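Local coordinates for purine-binding protein BAB2_0673 (Brucella melitensis biovar Abortus, PDB 3S99) that binds adenine and probably other purines such as guanine, and may serve an ABC-type system that takes up these bases, at residues A[141-146]-A[168-173]; A[203-206]-A[211-214]. One frame throughout, in Å; residues are numbered along the deposited sequence.

Contact 1: residues A[141-146]-A[168-173]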
loop_
_atom_site.group_PDB
_atom_site.type_symbol
_atom_site.label_atom_id
_atom_site.label_comp_id
_atom_site.label_asym_id
_atom_site.label_seq_id
_atom_site.Cartn_x
_atom_site.Cartn_y
_atom_site.Cartn_z
ATOM N N VAL A 141 15.110 6.710 1.853
ATOM C CA VAL A 141 16.339 6.933 2.617
ATOM C C VAL A 141 17.311 5.778 2.347
ATOM O O VAL A 141 18.486 5.994 2.047
ATOM C CB VAL A 141 16.051 7.067 4.115
ATOM C CG1 VAL A 141 17.360 7.077 4.912
ATOM C CG2 VAL A 141 15.226 8.349 4.383
ATOM N N ILE A 142 16.814 4.552 2.454
ATOM C CA ILE A 142 17.652 3.364 2.264
ATOM C C ILE A 142 18.180 3.336 0.840
ATOM O O ILE A 142 19.363 3.090 0.626
ATOM C CB ILE A 142 16.880 2.040 2.554
ATOM C CG1 ILE A 142 16.486 1.947 4.055
ATOM C CG2 ILE A 142 17.721 0.853 2.172
ATOM C CD1 ILE A 142 15.282 1.003 4.346
ATOM N N ALA A 143 17.299 3.591 -0.125
ATOM C CA ALA A 143 17.668 3.550 -1.518
ATOM C C ALA A 143 18.807 4.515 -1.824
ATOM O O ALA A 143 19.737 4.166 -2.539
ATOM C CB ALA A 143 16.470 3.843 -2.412
ATOM N N ALA A 144 18.728 5.721 -1.284
ATOM C CA ALA A 144 19.775 6.727 -1.497
ATOM C C ALA A 144 21.111 6.364 -0.835
ATOM O O ALA A 144 22.168 6.697 -1.367
ATOM C CB ALA A 144 19.308 8.074 -1.057
ATOM N N LYS A 145 21.074 5.681 0.313
ATOM C CA LYS A 145 22.299 5.128 0.890
ATOM C C LYS A 145 22.845 3.955 0.114
ATOM O O LYS A 145 24.050 3.834 0.048
ATOM C CB LYS A 145 22.138 4.712 2.354
ATOM C CG LYS A 145 21.839 5.859 3.295
ATOM C CD LYS A 145 23.002 6.816 3.389
ATOM C CE LYS A 145 22.850 7.821 4.532
ATOM N NZ LYS A 145 23.893 8.908 4.455
ATOM N N MET A 146 21.989 3.107 -0.483
ATOM C CA MET A 146 22.457 1.894 -1.127
ATOM C C MET A 146 22.856 2.056 -2.608
ATOM O O MET A 146 23.821 1.437 -3.077
ATOM C CB MET A 146 21.405 0.789 -1.011
ATOM C CG MET A 146 21.080 0.336 0.451
ATOM S SD MET A 146 22.479 -0.353 1.361
ATOM C CE MET A 146 22.843 -1.767 0.304
ATOM N N ASN A 168 6.177 10.220 -4.592
ATOM C CA ASN A 168 6.661 11.488 -4.047
ATOM C C ASN A 168 7.362 11.299 -2.733
ATOM O O ASN A 168 8.440 11.863 -2.532
ATOM C CB ASN A 168 5.537 12.489 -3.890
ATOM C CG ASN A 168 5.123 13.108 -5.204
ATOM O OD1 ASN A 168 5.931 13.231 -6.116
ATOM N ND2 ASN A 168 3.848 13.514 -5.298
ATOM N N SER A 169 6.767 10.517 -1.833
ATOM C CA SER A 169 7.397 10.242 -0.556
ATOM C C SER A 169 8.736 9.528 -0.667
ATOM O O SER A 169 9.697 9.872 0.033
ATOM C CB SER A 169 6.472 9.436 0.330
ATOM O OG SER A 169 7.036 9.340 1.609
ATOM N N PHE A 170 8.797 8.521 -1.533
ATOM C CA PHE A 170 10.032 7.808 -1.817
ATOM C C PHE A 170 11.161 8.743 -2.279
ATOM O O PHE A 170 12.288 8.689 -1.769
ATOM C CB PHE A 170 9.749 6.711 -2.848
ATOM C CG PHE A 170 10.954 5.902 -3.233
ATOM C CD1 PHE A 170 11.452 4.928 -2.392
ATOM C CD2 PHE A 170 11.561 6.089 -4.473
ATOM C CE1 PHE A 170 12.558 4.173 -2.759
ATOM C CE2 PHE A 170 12.685 5.335 -4.835
ATOM C CZ PHE A 170 13.164 4.378 -3.995
ATOM N N MET A 171 10.824 9.648 -3.204
ATOM C CA MET A 171 11.775 10.613 -3.716
ATOM C C MET A 171 12.249 11.574 -2.597
ATOM O O MET A 171 13.467 11.856 -2.470
ATOM C CB MET A 171 11.133 11.396 -4.890
ATOM C CG MET A 171 12.034 12.378 -5.608
ATOM S SD MET A 171 13.553 11.682 -6.392
ATOM C CE MET A 171 12.891 10.129 -6.955
ATOM N N LEU A 172 11.313 12.081 -1.796
ATOM C CA LEU A 172 11.675 13.000 -0.715
ATOM C C LEU A 172 12.626 12.311 0.276
ATOM O O LEU A 172 13.587 12.928 0.737
ATOM C CB LEU A 172 10.430 13.530 0.026
ATOM C CG LEU A 172 9.542 14.483 -0.801
ATOM C CD1 LEU A 172 8.187 14.771 -0.123
ATOM C CD2 LEU A 172 10.255 15.801 -1.029
ATOM N N GLY A 173 12.337 11.057 0.618
ATOM C CA GLY A 173 13.225 10.254 1.454
ATOM C C GLY A 173 14.627 10.145 0.855
ATOM O O GLY A 173 15.629 10.445 1.517
#
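V141 and G173 bring helices 132-146 and 161-175 to their nearest backbone approach between the two segments, 4.7 Å from V141 CA to G173 CA. G173 has no beta carbon to fill the interface, and the two residues bury the largest areas of the contact, 45 Å² for V141 and 52 Å² for G173. One branch of the valine does the touching: V141 CG2 lies 3.6 Å from G173 O. With CG1 anti to the backbone N (chi1 171°), CG2 sits beside that nitrogen and meets the neighbouring helix at its carbonyl. G173 O is polar but not stranded, since it accepts a hydrogen bond from S176 OG.

The second point of touch lies about one turn earlier on helix 161-175. A143 directs its methyl at that helix, and A143 CB stands 3.7 Å from F170 CZ. The phenylalanine reaches this far because its CG is anti to the backbone N (chi1 180°), which carries the outer ring carbons to the alanine. The methyl approaches the ring obliquely.

The two helices, joined through strand 151-156, pack side by side on one face of the mixed sheet, where F170 makes an edge-to-face pair with Y154 and touches F233. All four touching residues are buried, and the two segments share 169 Å². One methyl-to-carbonyl and one methyl-to-ring contact, both van der Waals, join them without a hydrogen bond or salt bridge. G173 allows the close backbone approach, whereas the F170 ring spans the wider gap to A143.

Contact 2: residues A[203-206]-A[211-214]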
loop_
_atom_site.group_PDB
_atom_site.type_symbol
_atom_site.label_atom_id
_atom_site.label_comp_id
_atom_site.label_asym_id
_atom_site.label_seq_id
_atom_site.Cartn_x
_atom_site.Cartn_y
_atom_site.Cartn_z
ATOM N N ALA A 203 12.903 -4.423 -17.976
ATOM C CA ALA A 203 13.185 -3.207 -18.723
ATOM C C ALA A 203 13.922 -2.186 -17.846
ATOM O O ALA A 203 14.843 -1.541 -18.312
ATOM C CB ALA A 203 11.915 -2.610 -19.271
ATOM N N LEU A 204 13.532 -2.039 -16.582
ATOM C CA LEU A 204 14.210 -1.047 -15.711
ATOM C C LEU A 204 15.649 -1.451 -15.391
ATOM O O LEU A 204 16.539 -0.614 -15.408
ATOM C CB LEU A 204 13.409 -0.796 -14.429
ATOM C CG LEU A 204 12.075 -0.103 -14.664
ATOM C CD1 LEU A 204 11.179 -0.234 -13.401
ATOM C CD2 LEU A 204 12.322 1.350 -15.050
ATOM N N ILE A 205 15.873 -2.729 -15.096
ATOM C CA ILE A 205 17.224 -3.238 -14.836
ATOM C C ILE A 205 18.075 -3.172 -16.103
ATOM O O ILE A 205 19.245 -2.820 -16.028
ATOM C CB ILE A 205 17.195 -4.686 -14.259
ATOM C CG1 ILE A 205 16.508 -4.692 -12.877
ATOM C CG2 ILE A 205 18.583 -5.236 -14.104
ATOM C CD1 ILE A 205 15.770 -5.991 -12.563
ATOM N N ASP A 206 17.489 -3.467 -17.263
ATOM C CA ASP A 206 18.236 -3.356 -18.534
ATOM C C ASP A 206 18.624 -1.909 -18.798
ATOM O O ASP A 206 19.642 -1.667 -19.415
ATOM C CB ASP A 206 17.449 -3.888 -19.737
ATOM C CG ASP A 206 17.236 -5.401 -19.692
ATOM O OD1 ASP A 206 17.885 -6.106 -18.888
ATOM O OD2 ASP A 206 16.404 -5.884 -20.481
ATOM N N ILE A 211 18.263 -0.215 -7.985
ATOM C CA ILE A 211 17.261 -0.527 -6.960
ATOM C C ILE A 211 15.887 -0.705 -7.639
ATOM O O ILE A 211 15.568 0.025 -8.569
ATOM C CB ILE A 211 17.157 0.616 -5.874
ATOM C CG1 ILE A 211 18.500 0.829 -5.146
ATOM C CG2 ILE A 211 16.076 0.293 -4.823
ATOM C CD1 ILE A 211 18.744 -0.133 -3.970
ATOM N N ILE A 212 15.090 -1.673 -7.189
ATOM C CA ILE A 212 13.723 -1.896 -7.723
ATOM C C ILE A 212 12.694 -1.740 -6.619
ATOM O O ILE A 212 12.873 -2.210 -5.485
ATOM C CB ILE A 212 13.563 -3.276 -8.372
ATOM C CG1 ILE A 212 14.314 -3.353 -9.707
ATOM C CG2 ILE A 212 12.082 -3.618 -8.568
ATOM C CD1 ILE A 212 13.829 -2.373 -10.800
ATOM N N THR A 213 11.629 -1.039 -6.938
ATOM C CA THR A 213 10.529 -0.916 -6.029
ATOM C C THR A 213 9.248 -0.817 -6.829
ATOM O O THR A 213 9.273 -0.458 -8.026
ATOM C CB THR A 213 10.700 0.365 -5.152
ATOM O OG1 THR A 213 9.772 0.317 -4.057
ATOM C CG2 THR A 213 10.453 1.578 -5.969
ATOM N N GLN A 214 8.129 -1.043 -6.165
ATOM C CA GLN A 214 6.840 -1.160 -6.882
ATOM C C GLN A 214 5.629 -0.707 -6.093
ATOM O O GLN A 214 5.657 -0.689 -4.867
ATOM C CB GLN A 214 6.599 -2.607 -7.302
ATOM C CG GLN A 214 6.160 -3.488 -6.141
ATOM C CD GLN A 214 6.223 -4.938 -6.463
ATOM O OE1 GLN A 214 7.263 -5.442 -6.925
ATOM N NE2 GLN A 214 5.126 -5.648 -6.196
#
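The beta-alpha-beta crossover from strand 182-187 through helix 194-206 to strand 211-214 supplies this contact, where the last turn of the helix lies against the strand that follows it. The two strands run parallel but are not neighbours, because strand 151-156 lies between them in the sheet.

I212 is the centre of the interface, with 63 Å² of its surface buried by the helix segment. Its side chain points at the helix and offers two carbons. I212 CD1 touches the base of the leucine, 4.0 Å from L204 CB. I212 CG1 lies 4.1 Å from I205 CG1. The isoleucine side chains cross at about a right angle, so they meet over a short length instead of lying alongside. In I212 the first torsion (chi1 -72°) swings CG1 to the I205 side, and the folded second torsion (chi2 -62°) turns CD1 to L204 CB.

The backbones stay well apart, 8.0 Å between I205 CA and I212 CA, and the space is spanned by side chains alone. I155 of strand 151-156, touching L204, and I230 of the loop before strand 231-236, touching both isoleucines, extend the apolar cluster. The strand's own backbone bonds go to strands 151-156 and 231-236. With only aliphatic carbon across the interface, the helix end is held to the sheet by dispersion and hydrophobic burial, without directional bonds between the segments.

In the fold
Contacts 1 and 2 lie in the same lobe, on the same side of the chain's centre, with their own centres about 15 Å apart. Their helices lie on opposite faces of the mixed sheet: I212 points to helix 194-206, whereas I211 turns away from it and meets helix 132-146. There M146 CB lies 4.1 Å from I211 CD1, which links segments 141-146 and 211-214, though neither residue takes part in its own contact. Neither contact touches adenine, yet each belongs to an element leading to its pocket. Helix 161-175 of contact 1 carries E162 near its start, and the chain leaving strand 211-214 continues to H215 and D217.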